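Local coordinates for fatty Acid Kinase (Fak) B3 protein (Streptococcus pneumoniae, PDB 6CNG) that binds a long-chain fatty acid, here linoleic acid, and probably takes part in fatty acid transport or metabolism, at residues L178-A183 and G217-L222; L182-N187 and Y288-G293; G142-L147 and E174-L179; I249-R254 and L294-E299. All coordinates share one frame; numbering follows the deposited sequence.

How the contacts relate
From the N terminus, contact 3 comes first: the loop it closes runs from the start of helix 143-157, through helix 162-174, to the first residues of strand 176-182. Contact 1 opens on that same strand, sharing Leu178 and Leu179, and closes at strand 219-226, two places away in the sheet. Contact 2 starts at the end of strand 176-182, sharing Leu182 and Ala183 with contact 1, and spans a hundred residues to the end of helix 283-289. Contact 4 crosses contact 2, because segment 249-254 falls inside that long loop and segment 294-299 beyond it; its strand 294-300 pairs with strand 176-182. All four contacts hold residues of the linoleic acid pocket, contact 3 through Leu178.

Contact 1. Residues L178-A183 and G217-L222; sequences LLFVLA and GTLELL. With EIC (linoleic acid), chain C.
Leu179 and Leu222 meet through their methyls on one face of the sheet, CD2 of Leu179 lying 3.5 Å from CD1 of Leu222. That is tighter than an ordinary methyl contact, and the two side chains cross at about a right angle beside helix 228-242. The apolar group on the other face is built on Phe180: its CZ lies 4.0 Å from Leu219 CD2, the methyl approaching the ring obliquely. Leu182 CD1 is a looser neighbour of the same Leu219 methyl, at 4.5 Å.

No hydrogen bond links the segments, and the strand axes approach no closer than 9.1 Å while crossing at 75°. The reason is topological: strand 207-213 runs between them in the six-stranded mixed sheet and bonds to both, Phe180 pairing with Gly211 and Glu220 with Lys212. The crossing is consistent with a strongly twisted sheet, in which Leu219 comes close to Phe180 across the strand between.

Contacts with linoleic acid form the third group. Carbon C14 sits over one face of the Phe180 ring, toward its rim, 3.6 Å from CD2; Phe180 chi1 of 55°, with CG between the backbone N and carbonyl carbon, places the ring with one face toward the acyl chain. Leu219 CG reaches the same C14 at 3.9 Å, and Leu182 CD1 touches C13. Toward the methyl end, Leu178 CD2 is 4.0 Å from C15 and Gly217 O lies 3.7 Å from C18.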
# COMPACT_ATOMS: atom_id res chain seq x y z
N LEU A 178 4.13 -6.25 -6.18
CA LEU A 178 4.26 -6.31 -4.72
C LEU A 178 4.70 -7.70 -4.28
O LEU A 178 4.13 -8.70 -4.70
CB LEU A 178 2.94 -5.96 -4.02
CG LEU A 178 3.02 -5.91 -2.48
CD1 LEU A 178 3.65 -4.65 -1.99
CD2 LEU A 178 1.67 -6.04 -1.85
N LEU A 179 5.68 -7.76 -3.41
CA LEU A 179 5.99 -8.97 -2.66
C LEU A 179 5.83 -8.63 -1.19
O LEU A 179 6.18 -7.53 -0.76
CB LEU A 179 7.43 -9.40 -2.89
CG LEU A 179 7.78 -10.40 -3.99
CD1 LEU A 179 9.27 -10.40 -4.27
CD2 LEU A 179 7.39 -11.80 -3.58
N PHE A 180 5.30 -9.57 -0.42
CA PHE A 180 5.20 -9.39 1.02
C PHE A 180 5.81 -10.57 1.74
O PHE A 180 5.88 -11.68 1.20
CB PHE A 180 3.76 -9.14 1.47
CG PHE A 180 2.79 -10.18 1.03
CD1 PHE A 180 2.71 -11.39 1.69
CD2 PHE A 180 1.94 -9.95 -0.03
CE1 PHE A 180 1.82 -12.32 1.30
CE2 PHE A 180 1.05 -10.89 -0.43
CZ PHE A 180 0.98 -12.07 0.22
N VAL A 181 6.28 -10.32 2.94
CA VAL A 181 6.64 -11.37 3.87
C VAL A 181 5.95 -11.11 5.19
O VAL A 181 6.19 -10.08 5.83
CB VAL A 181 8.14 -11.48 4.12
CG1 VAL A 181 8.40 -12.63 5.05
CG2 VAL A 181 8.84 -11.62 2.80
N LEU A 182 5.16 -12.06 5.62
CA LEU A 182 4.39 -11.92 6.83
C LEU A 182 4.75 -13.05 7.79
O LEU A 182 4.64 -14.22 7.45
CB LEU A 182 2.90 -11.93 6.50
CG LEU A 182 2.46 -11.07 5.34
CD1 LEU A 182 0.97 -11.18 5.14
CD2 LEU A 182 2.84 -9.64 5.57
N ALA A 183 5.12 -12.66 9.00
CA ALA A 183 5.28 -13.60 10.10
C ALA A 183 3.97 -13.93 10.78
O ALA A 183 3.85 -14.98 11.41
CB ALA A 183 6.24 -12.98 11.10
N GLY A 217 -5.87 -8.74 -7.17
CA GLY A 217 -5.81 -7.96 -5.95
C GLY A 217 -6.01 -8.73 -4.67
O GLY A 217 -6.59 -8.19 -3.73
N THR A 218 -5.56 -9.98 -4.62
CA THR A 218 -5.72 -10.87 -3.49
C THR A 218 -4.35 -11.36 -3.04
O THR A 218 -3.36 -11.24 -3.77
CB THR A 218 -6.58 -12.10 -3.82
OG1 THR A 218 -5.91 -12.93 -4.76
CG2 THR A 218 -7.92 -11.69 -4.39
N LEU A 219 -4.30 -11.94 -1.85
CA LEU A 219 -3.07 -12.56 -1.40
C LEU A 219 -2.82 -13.85 -2.16
O LEU A 219 -3.73 -14.67 -2.31
CB LEU A 219 -3.12 -12.87 0.10
CG LEU A 219 -2.96 -11.67 1.01
CD1 LEU A 219 -4.31 -11.00 1.23
CD2 LEU A 219 -2.38 -12.11 2.32
N GLU A 220 -1.60 -14.04 -2.63
CA GLU A 220 -1.22 -15.28 -3.28
C GLU A 220 0.10 -15.77 -2.73
O GLU A 220 1.09 -15.04 -2.72
CB GLU A 220 -1.14 -15.11 -4.80
CG GLU A 220 -0.61 -16.35 -5.54
CD GLU A 220 -1.16 -16.55 -6.96
OE1 GLU A 220 -2.23 -15.98 -7.31
OE2 GLU A 220 -0.52 -17.29 -7.74
N LEU A 221 0.12 -17.02 -2.31
CA LEU A 221 1.30 -17.60 -1.72
C LEU A 221 2.33 -17.95 -2.78
O LEU A 221 2.00 -18.39 -3.88
CB LEU A 221 0.90 -18.86 -0.99
CG LEU A 221 2.01 -19.60 -0.29
CD1 LEU A 221 2.65 -18.76 0.75
CD2 LEU A 221 1.41 -20.85 0.30
N LEU A 222 3.59 -17.78 -2.41
CA LEU A 222 4.71 -18.07 -3.29
C LEU A 222 5.70 -19.01 -2.62
O LEU A 222 6.22 -19.94 -3.26
CB LEU A 222 5.47 -16.80 -3.64
CG LEU A 222 4.76 -15.75 -4.46
CD1 LEU A 222 5.68 -14.62 -4.69
CD2 LEU A 222 4.26 -16.28 -5.76
C1 EIC C . -11.10 -2.43 4.97
C2 EIC C . -9.61 -2.52 4.70
C3 EIC C . -9.12 -3.92 4.42
C4 EIC C . -7.71 -3.92 3.86
C5 EIC C . -7.25 -5.31 3.48
C6 EIC C . -5.88 -5.30 2.81
C7 EIC C . -4.72 -5.08 3.79
C8 EIC C . -3.41 -4.91 3.05
C9 EIC C . -2.34 -4.58 4.07
C10 EIC C . -1.56 -5.50 4.58
C11 EIC C . -1.68 -6.98 4.20
C12 EIC C . -0.25 -7.44 3.92
C13 EIC C . 0.13 -8.09 2.85
C14 EIC C . -0.85 -8.50 1.76
C15 EIC C . -1.03 -7.39 0.72
C16 EIC C . -1.99 -7.86 -0.36
C17 EIC C . -2.33 -6.76 -1.31
C18 EIC C . -3.32 -7.27 -2.34
O1 EIC C . -11.91 -2.05 4.08
O2 EIC C . -11.53 -2.74 6.11

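Contact 2. Residues L182-N187 and Y288-G293; sequences LAKVDN and YAEEGG. With EIC (linoleic acid), chain C; ACT (acetate ion), chain I.
Tyr288 presents its ring edge to Asn187, with CE1 3.7 Å from Asn187 O and that oxygen near the ring plane. Linoleic acid runs over a ring face, at C5, and its C10 comes within 3.3 Å of Tyr288 CB. The phenol OH is bonded to Ser83, probably a fatty acid binding residue. Ala289 CB packs against Leu182 CD2 at 4.0 Å, both residues also lining the linoleic acid pocket. Ala289 O takes a hydrogen bond of 2.8 Å from water 1, which also accepts from Lys184 N and donates to Glu291 O, so one water bridges the segments by three bonds.

Glu290 carries the main polar link. It is the first residue past helix 283-289 and has positive phi; with CG anti to the carbonyl carbon (chi1 -61°) and the chain extended beyond it, OE2 reaches the first turn of helix 186-190, whose N-cap is Val185. The end of one helix thus meets the start of the other. Asn187 N donates to OE2 at 2.9 Å, approaching 36° out of the carboxylate plane, and Asp186 N lies 3.0 Å from the same oxygen. A carboxylate here would probably be stabilised by the helix N terminus. The Asn187 amide stacks on it with planes 13° apart, its ND2 bonded to Phe287 O, while Glu290 OE1 is bonded to Tyr75.

Glu290 to Gly293 form a type II turn, closed by Gly293 N to Glu290 O at 3.0 Å. Glu291 reaches Arg254 and Asn255, and Gly292 and Gly293 both face Arg254 in a G1 beta bulge.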
# COMPACT_ATOMS: atom_id res chain seq x y z
N LEU A 182 5.16 -12.06 5.62
CA LEU A 182 4.39 -11.92 6.83
C LEU A 182 4.75 -13.05 7.79
O LEU A 182 4.64 -14.22 7.45
CB LEU A 182 2.90 -11.93 6.50
CG LEU A 182 2.46 -11.07 5.34
CD1 LEU A 182 0.97 -11.18 5.14
CD2 LEU A 182 2.84 -9.64 5.57
N ALA A 183 5.12 -12.66 9.00
CA ALA A 183 5.28 -13.60 10.10
C ALA A 183 3.97 -13.93 10.78
O ALA A 183 3.85 -14.98 11.41
CB ALA A 183 6.24 -12.98 11.10
N LYS A 184 2.97 -13.08 10.66
CA LYS A 184 1.67 -13.37 11.23
C LYS A 184 0.63 -12.89 10.25
O LYS A 184 0.81 -11.87 9.58
CB LYS A 184 1.47 -12.63 12.53
CG LYS A 184 2.13 -13.31 13.69
CD LYS A 184 2.37 -12.42 14.85
CE LYS A 184 2.35 -13.23 16.15
NZ LYS A 184 2.83 -14.62 15.96
N VAL A 185 -0.46 -13.64 10.17
CA VAL A 185 -1.54 -13.32 9.23
C VAL A 185 -2.89 -13.44 9.90
O VAL A 185 -3.93 -13.52 9.24
CB VAL A 185 -1.47 -14.21 7.98
CG1 VAL A 185 -0.13 -14.07 7.29
CG2 VAL A 185 -1.70 -15.63 8.36
N ASP A 186 -2.89 -13.43 11.22
CA ASP A 186 -4.11 -13.70 11.96
C ASP A 186 -5.17 -12.65 11.70
O ASP A 186 -6.34 -12.98 11.60
CB ASP A 186 -3.79 -13.80 13.45
CG ASP A 186 -2.67 -14.78 13.73
OD1 ASP A 186 -2.65 -15.84 13.09
OD2 ASP A 186 -1.78 -14.49 14.55
N ASN A 187 -4.79 -11.39 11.61
CA ASN A 187 -5.80 -10.36 11.40
C ASN A 187 -6.41 -10.46 10.01
O ASN A 187 -7.60 -10.21 9.83
CB ASN A 187 -5.22 -8.99 11.64
CG ASN A 187 -5.02 -8.70 13.11
OD1 ASN A 187 -5.56 -9.37 13.97
ND2 ASN A 187 -4.22 -7.72 13.39
N TYR A 288 -2.62 -5.23 9.32
CA TYR A 288 -2.77 -6.44 8.53
C TYR A 288 -1.48 -7.15 8.25
O TYR A 288 -1.46 -8.38 8.18
CB TYR A 288 -3.45 -6.09 7.24
CG TYR A 288 -4.90 -6.04 7.42
CD1 TYR A 288 -5.59 -7.16 7.83
CD2 TYR A 288 -5.58 -4.89 7.20
CE1 TYR A 288 -6.92 -7.13 7.99
CE2 TYR A 288 -6.93 -4.85 7.36
CZ TYR A 288 -7.60 -5.98 7.76
OH TYR A 288 -8.98 -5.97 7.93
N ALA A 289 -0.40 -6.43 8.07
CA ALA A 289 0.88 -7.11 7.88
C ALA A 289 1.45 -7.62 9.19
O ALA A 289 2.20 -8.60 9.19
CB ALA A 289 1.88 -6.17 7.22
N GLU A 290 1.11 -6.94 10.29
CA GLU A 290 1.45 -7.33 11.65
C GLU A 290 2.94 -7.25 11.92
O GLU A 290 3.73 -6.83 11.07
CB GLU A 290 0.91 -8.73 11.95
CG GLU A 290 -0.62 -8.82 11.84
CD GLU A 290 -1.23 -9.92 12.69
OE1 GLU A 290 -0.94 -9.99 13.91
OE2 GLU A 290 -1.98 -10.73 12.14
N GLU A 291 3.32 -7.62 13.12
CA GLU A 291 4.69 -7.38 13.56
C GLU A 291 5.65 -8.24 12.77
O GLU A 291 5.42 -9.43 12.57
CB GLU A 291 4.79 -7.63 15.04
CG GLU A 291 3.93 -6.69 15.86
CD GLU A 291 4.42 -5.27 15.80
OE1 GLU A 291 3.61 -4.37 16.06
OE2 GLU A 291 5.60 -5.06 15.48
N GLY A 292 6.73 -7.62 12.34
CA GLY A 292 7.70 -8.24 11.48
C GLY A 292 7.33 -8.24 10.02
O GLY A 292 8.07 -8.82 9.21
N GLY A 293 6.23 -7.62 9.65
CA GLY A 293 5.74 -7.70 8.29
C GLY A 293 6.46 -6.76 7.35
O GLY A 293 7.03 -5.75 7.73
C1 EIC C . -11.10 -2.43 4.97
C2 EIC C . -9.61 -2.52 4.70
C3 EIC C . -9.12 -3.92 4.42
C4 EIC C . -7.71 -3.92 3.86
C5 EIC C . -7.25 -5.31 3.48
C6 EIC C . -5.88 -5.30 2.81
C7 EIC C . -4.72 -5.08 3.79
C8 EIC C . -3.41 -4.91 3.05
C9 EIC C . -2.34 -4.58 4.07
C10 EIC C . -1.56 -5.50 4.58
C11 EIC C . -1.68 -6.98 4.20
C12 EIC C . -0.25 -7.44 3.92
C13 EIC C . 0.13 -8.09 2.85
C14 EIC C . -0.85 -8.50 1.76
C15 EIC C . -1.03 -7.39 0.72
C16 EIC C . -1.99 -7.86 -0.36
C17 EIC C . -2.33 -6.76 -1.31
C18 EIC C . -3.32 -7.27 -2.34
O1 EIC C . -11.91 -2.05 4.08
O2 EIC C . -11.53 -2.74 6.11
C ACT I . -1.12 -16.19 16.67
O ACT I . -2.25 -16.39 16.14
OXT ACT I . -0.14 -15.53 16.21
CH3 ACT I . -0.96 -16.84 18.10
O HOH W 1 4.07 -10.38 10.22

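Contact 3. Residues G142-L147 and E174-L179; sequences GGEVDL and EKTKLL. With NA (sodium ion), chain D.
Glu144 and Thr176 meet at a sodium ion. Glu144 OE2 binds the metal at 2.7 Å, and the backbone O of Thr176 binds it more closely, at 2.3 Å. Water 2 and the carbonyl O of Gln173 complete the ligands found. The two oxygens from these segments, Glu144 OE2 and Thr176 O, lie 3.0 Å apart, a closeness explained by the cation they share.

The carboxylate is also held by the threonine hydroxyl, since Thr176 OG1 donates to Glu144 OE2 over 2.8 Å and uses the anti lone pair. Its chi1 of 60° puts the hydroxyl where it faces the acid, while the metal takes the carbonyl of the same residue. OE2 is thus gripped by one metal bond and one hydrogen bond. The other oxygen, OE1, is bonded to Ser140 OG, so both oxygens are held, which limits rotation of the carboxylate.

Further out, the glutamate chain reaches across from helix to strand with CG anti to its N (chi1 -160°) and an extended tail. It passes alongside the Lys177 peptide, CG 3.5 Å from Lys177 O, and OE1 lies 3.7 Å from Leu178 CB. Leu178 CD1 approaches the helix start, 4.1 Å from Glu144 N, while its CD2 branch belongs to the fatty acid pocket. Helix 143-147 and strand 176-179 run nearly antiparallel, at 157°, and Gly142 is the helix N-cap. With one carboxylate oxygen, two backbone carbonyls and a water, the arrangement is an all-oxygen sodium site of the kind such a hard cation prefers, placed where helix 162-174 passes into strand 176-182.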
# COMPACT_ATOMS: atom_id res chain seq x y z
N GLY A 142 0.47 -0.85 0.37
CA GLY A 142 1.83 -0.70 0.85
C GLY A 142 2.77 -0.13 -0.19
O GLY A 142 2.46 0.82 -0.89
N GLY A 143 3.97 -0.72 -0.28
CA GLY A 143 5.04 -0.14 -1.09
C GLY A 143 4.68 0.09 -2.55
O GLY A 143 5.19 1.02 -3.17
N GLU A 144 3.81 -0.75 -3.11
CA GLU A 144 3.45 -0.57 -4.51
C GLU A 144 2.56 0.65 -4.70
O GLU A 144 2.73 1.40 -5.67
CB GLU A 144 2.77 -1.82 -5.07
CG GLU A 144 2.83 -1.81 -6.56
CD GLU A 144 1.97 -2.84 -7.26
OE1 GLU A 144 1.54 -3.80 -6.61
OE2 GLU A 144 1.73 -2.67 -8.48
N VAL A 145 1.62 0.86 -3.79
CA VAL A 145 0.84 2.10 -3.82
C VAL A 145 1.75 3.29 -3.63
O VAL A 145 1.58 4.33 -4.27
CB VAL A 145 -0.26 2.05 -2.75
CG1 VAL A 145 -0.92 3.36 -2.64
CG2 VAL A 145 -1.28 0.99 -3.08
N ASP A 146 2.73 3.18 -2.75
CA ASP A 146 3.66 4.27 -2.57
C ASP A 146 4.37 4.61 -3.87
O ASP A 146 4.50 5.78 -4.22
CB ASP A 146 4.64 3.86 -1.49
CG ASP A 146 3.94 3.55 -0.17
OD1 ASP A 146 2.80 4.00 0.01
OD2 ASP A 146 4.52 2.84 0.69
N LEU A 147 4.85 3.60 -4.60
CA LEU A 147 5.49 3.85 -5.88
C LEU A 147 4.55 4.54 -6.85
O LEU A 147 4.96 5.43 -7.61
CB LEU A 147 5.92 2.53 -6.48
CG LEU A 147 7.22 1.93 -5.96
CD1 LEU A 147 7.47 0.61 -6.63
CD2 LEU A 147 8.39 2.89 -6.16
N GLU A 174 1.59 -1.47 -15.03
CA GLU A 174 1.98 -2.77 -15.53
C GLU A 174 3.40 -3.13 -15.12
O GLU A 174 3.73 -4.31 -15.07
CB GLU A 174 1.87 -2.79 -17.05
CG GLU A 174 0.52 -2.36 -17.59
CD GLU A 174 0.56 -2.04 -19.09
OE1 GLU A 174 1.60 -2.31 -19.72
OE2 GLU A 174 -0.44 -1.52 -19.63
N LYS A 175 4.22 -2.12 -14.81
CA LYS A 175 5.64 -2.25 -14.47
C LYS A 175 5.88 -2.40 -12.98
O LYS A 175 7.03 -2.50 -12.58
CB LYS A 175 6.45 -0.99 -14.88
CG LYS A 175 6.69 -0.77 -16.37
CD LYS A 175 7.33 0.63 -16.63
CE LYS A 175 6.63 1.41 -17.77
NZ LYS A 175 6.08 2.73 -17.33
N THR A 176 4.84 -2.39 -12.16
CA THR A 176 4.97 -2.40 -10.72
C THR A 176 4.31 -3.65 -10.14
O THR A 176 3.26 -4.10 -10.62
CB THR A 176 4.37 -1.14 -10.07
OG1 THR A 176 2.98 -1.02 -10.36
CG2 THR A 176 5.06 0.08 -10.56
N LYS A 177 4.94 -4.17 -9.08
CA LYS A 177 4.51 -5.40 -8.43
C LYS A 177 4.65 -5.26 -6.91
O LYS A 177 5.23 -4.29 -6.41
CB LYS A 177 5.32 -6.59 -8.97
CG LYS A 177 5.26 -6.79 -10.54
CD LYS A 177 3.96 -7.39 -11.07
CE LYS A 177 3.85 -7.38 -12.64
NZ LYS A 177 2.49 -7.78 -13.16
N LEU A 178 4.13 -6.25 -6.18
CA LEU A 178 4.26 -6.31 -4.72
C LEU A 178 4.70 -7.70 -4.28
O LEU A 178 4.13 -8.70 -4.70
CB LEU A 178 2.94 -5.96 -4.02
CG LEU A 178 3.02 -5.91 -2.48
CD1 LEU A 178 3.65 -4.65 -1.99
CD2 LEU A 178 1.67 -6.04 -1.85
N LEU A 179 5.68 -7.76 -3.41
CA LEU A 179 5.99 -8.97 -2.66
C LEU A 179 5.83 -8.63 -1.19
O LEU A 179 6.18 -7.53 -0.76
CB LEU A 179 7.43 -9.40 -2.89
CG LEU A 179 7.78 -10.40 -3.99
CD1 LEU A 179 9.27 -10.40 -4.27
CD2 LEU A 179 7.39 -11.80 -3.58
NA NA D . 0.96 -3.88 -10.74
O HOH W 2 -1.21 -3.60 -10.18

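Contact 4. Residues I249-R254 and L294-E299. With EIC (linoleic acid), chain C.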
# COMPACT_ATOMS: atom_id res chain seq x y z
N ILE A 249 12.49 0.46 -5.55
CA ILE A 249 11.83 -0.36 -4.55
C ILE A 249 11.39 0.52 -3.40
O ILE A 249 12.11 1.44 -3.01
CB ILE A 249 12.78 -1.44 -4.02
CG1 ILE A 249 13.23 -2.37 -5.13
CG2 ILE A 249 12.10 -2.22 -2.95
CD1 ILE A 249 14.23 -3.37 -4.67
N VAL A 250 10.21 0.23 -2.86
CA VAL A 250 9.69 0.81 -1.62
C VAL A 250 9.34 -0.34 -0.69
O VAL A 250 8.44 -1.13 -0.98
CB VAL A 250 8.47 1.69 -1.87
CG1 VAL A 250 7.96 2.19 -0.58
CG2 VAL A 250 8.85 2.84 -2.75
N MET A 251 10.06 -0.45 0.42
CA MET A 251 9.80 -1.47 1.44
C MET A 251 9.04 -0.81 2.59
O MET A 251 9.63 -0.11 3.41
CB MET A 251 11.11 -2.04 1.97
CG MET A 251 11.99 -2.75 0.98
SD MET A 251 13.51 -3.34 1.72
CE MET A 251 14.40 -3.94 0.32
N ALA A 252 7.74 -1.06 2.67
CA ALA A 252 6.95 -0.70 3.84
C ALA A 252 7.02 -1.83 4.86
O ALA A 252 6.67 -2.96 4.56
CB ALA A 252 5.50 -0.47 3.42
N GLN A 253 7.45 -1.52 6.08
CA GLN A 253 7.71 -2.54 7.07
C GLN A 253 7.16 -2.14 8.44
O GLN A 253 7.03 -0.96 8.76
CB GLN A 253 9.20 -2.84 7.18
CG GLN A 253 10.07 -1.64 7.40
CD GLN A 253 10.14 -1.22 8.84
OE1 GLN A 253 10.08 -2.05 9.72
NE2 GLN A 253 10.28 0.07 9.09
N ARG A 254 6.83 -3.17 9.24
CA ARG A 254 6.40 -3.03 10.62
C ARG A 254 7.43 -3.71 11.50
O ARG A 254 7.43 -4.93 11.63
CB ARG A 254 5.03 -3.65 10.84
CG ARG A 254 4.54 -3.56 12.25
CD ARG A 254 4.47 -2.14 12.74
NE ARG A 254 4.17 -2.07 14.16
CZ ARG A 254 4.23 -0.96 14.87
NH1 ARG A 254 4.57 0.19 14.30
NH2 ARG A 254 3.97 -1.01 16.15
N LEU A 294 6.40 -7.13 6.07
CA LEU A 294 7.01 -6.35 5.01
C LEU A 294 6.12 -6.36 3.79
O LEU A 294 5.65 -7.43 3.38
CB LEU A 294 8.34 -6.97 4.62
CG LEU A 294 8.94 -6.46 3.31
CD1 LEU A 294 9.38 -5.02 3.42
CD2 LEU A 294 10.09 -7.33 2.91
N LEU A 295 5.90 -5.19 3.20
CA LEU A 295 5.18 -5.03 1.95
C LEU A 295 6.08 -4.24 1.02
O LEU A 295 6.15 -3.01 1.11
CB LEU A 295 3.88 -4.27 2.12
CG LEU A 295 2.77 -4.77 3.02
CD1 LEU A 295 1.44 -4.55 2.28
CD2 LEU A 295 2.99 -6.23 3.42
N MET A 296 6.71 -4.93 0.09
CA MET A 296 7.70 -4.33 -0.77
C MET A 296 7.13 -4.11 -2.16
O MET A 296 6.77 -5.06 -2.84
CB MET A 296 8.88 -5.29 -0.82
CG MET A 296 9.86 -5.00 -1.84
SD MET A 296 11.38 -5.90 -1.57
CE MET A 296 10.86 -7.59 -1.92
N GLY A 297 7.04 -2.85 -2.57
CA GLY A 297 6.71 -2.52 -3.94
C GLY A 297 7.98 -2.34 -4.76
O GLY A 297 9.01 -1.90 -4.25
N TYR A 298 7.90 -2.70 -6.04
CA TYR A 298 9.08 -2.64 -6.89
C TYR A 298 8.72 -2.55 -8.36
O TYR A 298 7.61 -2.88 -8.78
CB TYR A 298 10.05 -3.82 -6.65
CG TYR A 298 9.48 -5.19 -6.95
CD1 TYR A 298 8.72 -5.88 -6.01
CD2 TYR A 298 9.71 -5.80 -8.19
CE1 TYR A 298 8.20 -7.13 -6.28
CE2 TYR A 298 9.18 -7.07 -8.47
CZ TYR A 298 8.44 -7.73 -7.52
OH TYR A 298 7.93 -8.95 -7.79
N GLU A 299 9.69 -2.08 -9.13
CA GLU A 299 9.57 -1.95 -10.57
C GLU A 299 10.19 -3.14 -11.29
O GLU A 299 11.24 -3.64 -10.89
CB GLU A 299 10.29 -0.68 -11.02
CG GLU A 299 9.64 0.61 -10.56
CD GLU A 299 10.41 1.83 -10.97
OE1 GLU A 299 11.62 1.68 -11.23
OE2 GLU A 299 9.78 2.90 -11.01
C1 EIC C . -11.10 -2.43 4.97
C2 EIC C . -9.61 -2.52 4.70
C3 EIC C . -9.12 -3.92 4.42
C4 EIC C . -7.71 -3.92 3.86
C5 EIC C . -7.25 -5.31 3.48
C6 EIC C . -5.88 -5.30 2.81
C7 EIC C . -4.72 -5.08 3.79
C8 EIC C . -3.41 -4.91 3.05
C9 EIC C . -2.34 -4.58 4.07
C10 EIC C . -1.56 -5.50 4.58
C11 EIC C . -1.68 -6.98 4.20
C12 EIC C . -0.25 -7.44 3.92
C13 EIC C . 0.13 -8.09 2.85
C14 EIC C . -0.85 -8.50 1.76
C15 EIC C . -1.03 -7.39 0.72
C16 EIC C . -1.99 -7.86 -0.36
C17 EIC C . -2.33 -6.76 -1.31
C18 EIC C . -3.32 -7.27 -2.34
O1 EIC C . -11.91 -2.05 4.08
O2 EIC C . -11.53 -2.74 6.11
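Val250 and Ala252 form the antiparallel hydrogen-bonded pairs with Gly297 and Leu295, each pair joined by two backbone bonds, on strand axes that run at 171° to each other and come within 4.5 Å. Between and beyond them, the non-hydrogen-bonded pairs Ile249 with Tyr298, Met251 with Met296 and Gln253 with Leu294 turn their side chains to one face of the sheet.

On this face the two methionines lie side by side and point the same way, with Met251 CE 4.1 Å from Met296 SD. The Met251 chain is extended to its end, while that of Met296 bends at the last torsion (chi3 69°). The Ile249 and Met296 side chains cross at a slant, CG2 of Ile249 lying 3.7 Å from CG of Met296. Ile249 CG1 rests against Tyr298 CB, 3.8 Å away. At the other end Leu294 CD1 comes up to Met251 CB, at 3.7 Å.

Both strands are interior members of the six-stranded mixed sheet. Strand 294-300 also pairs with strand 176-182, and strand 247-253 with the parallel strand 275-280, which it reaches by a beta-alpha-beta crossover through helix 257-270. That helix packs on the face carrying Ile249, Met251 and Leu294.

The other face carries Val250, Ala252 and Leu295. Both methyls of Leu295, CD1 and CD2, lie against C12 and C13 of linoleic acid, CD2 being 3.5 Å from C13, with Phe180 and Leu182 of the neighbouring strand beside it.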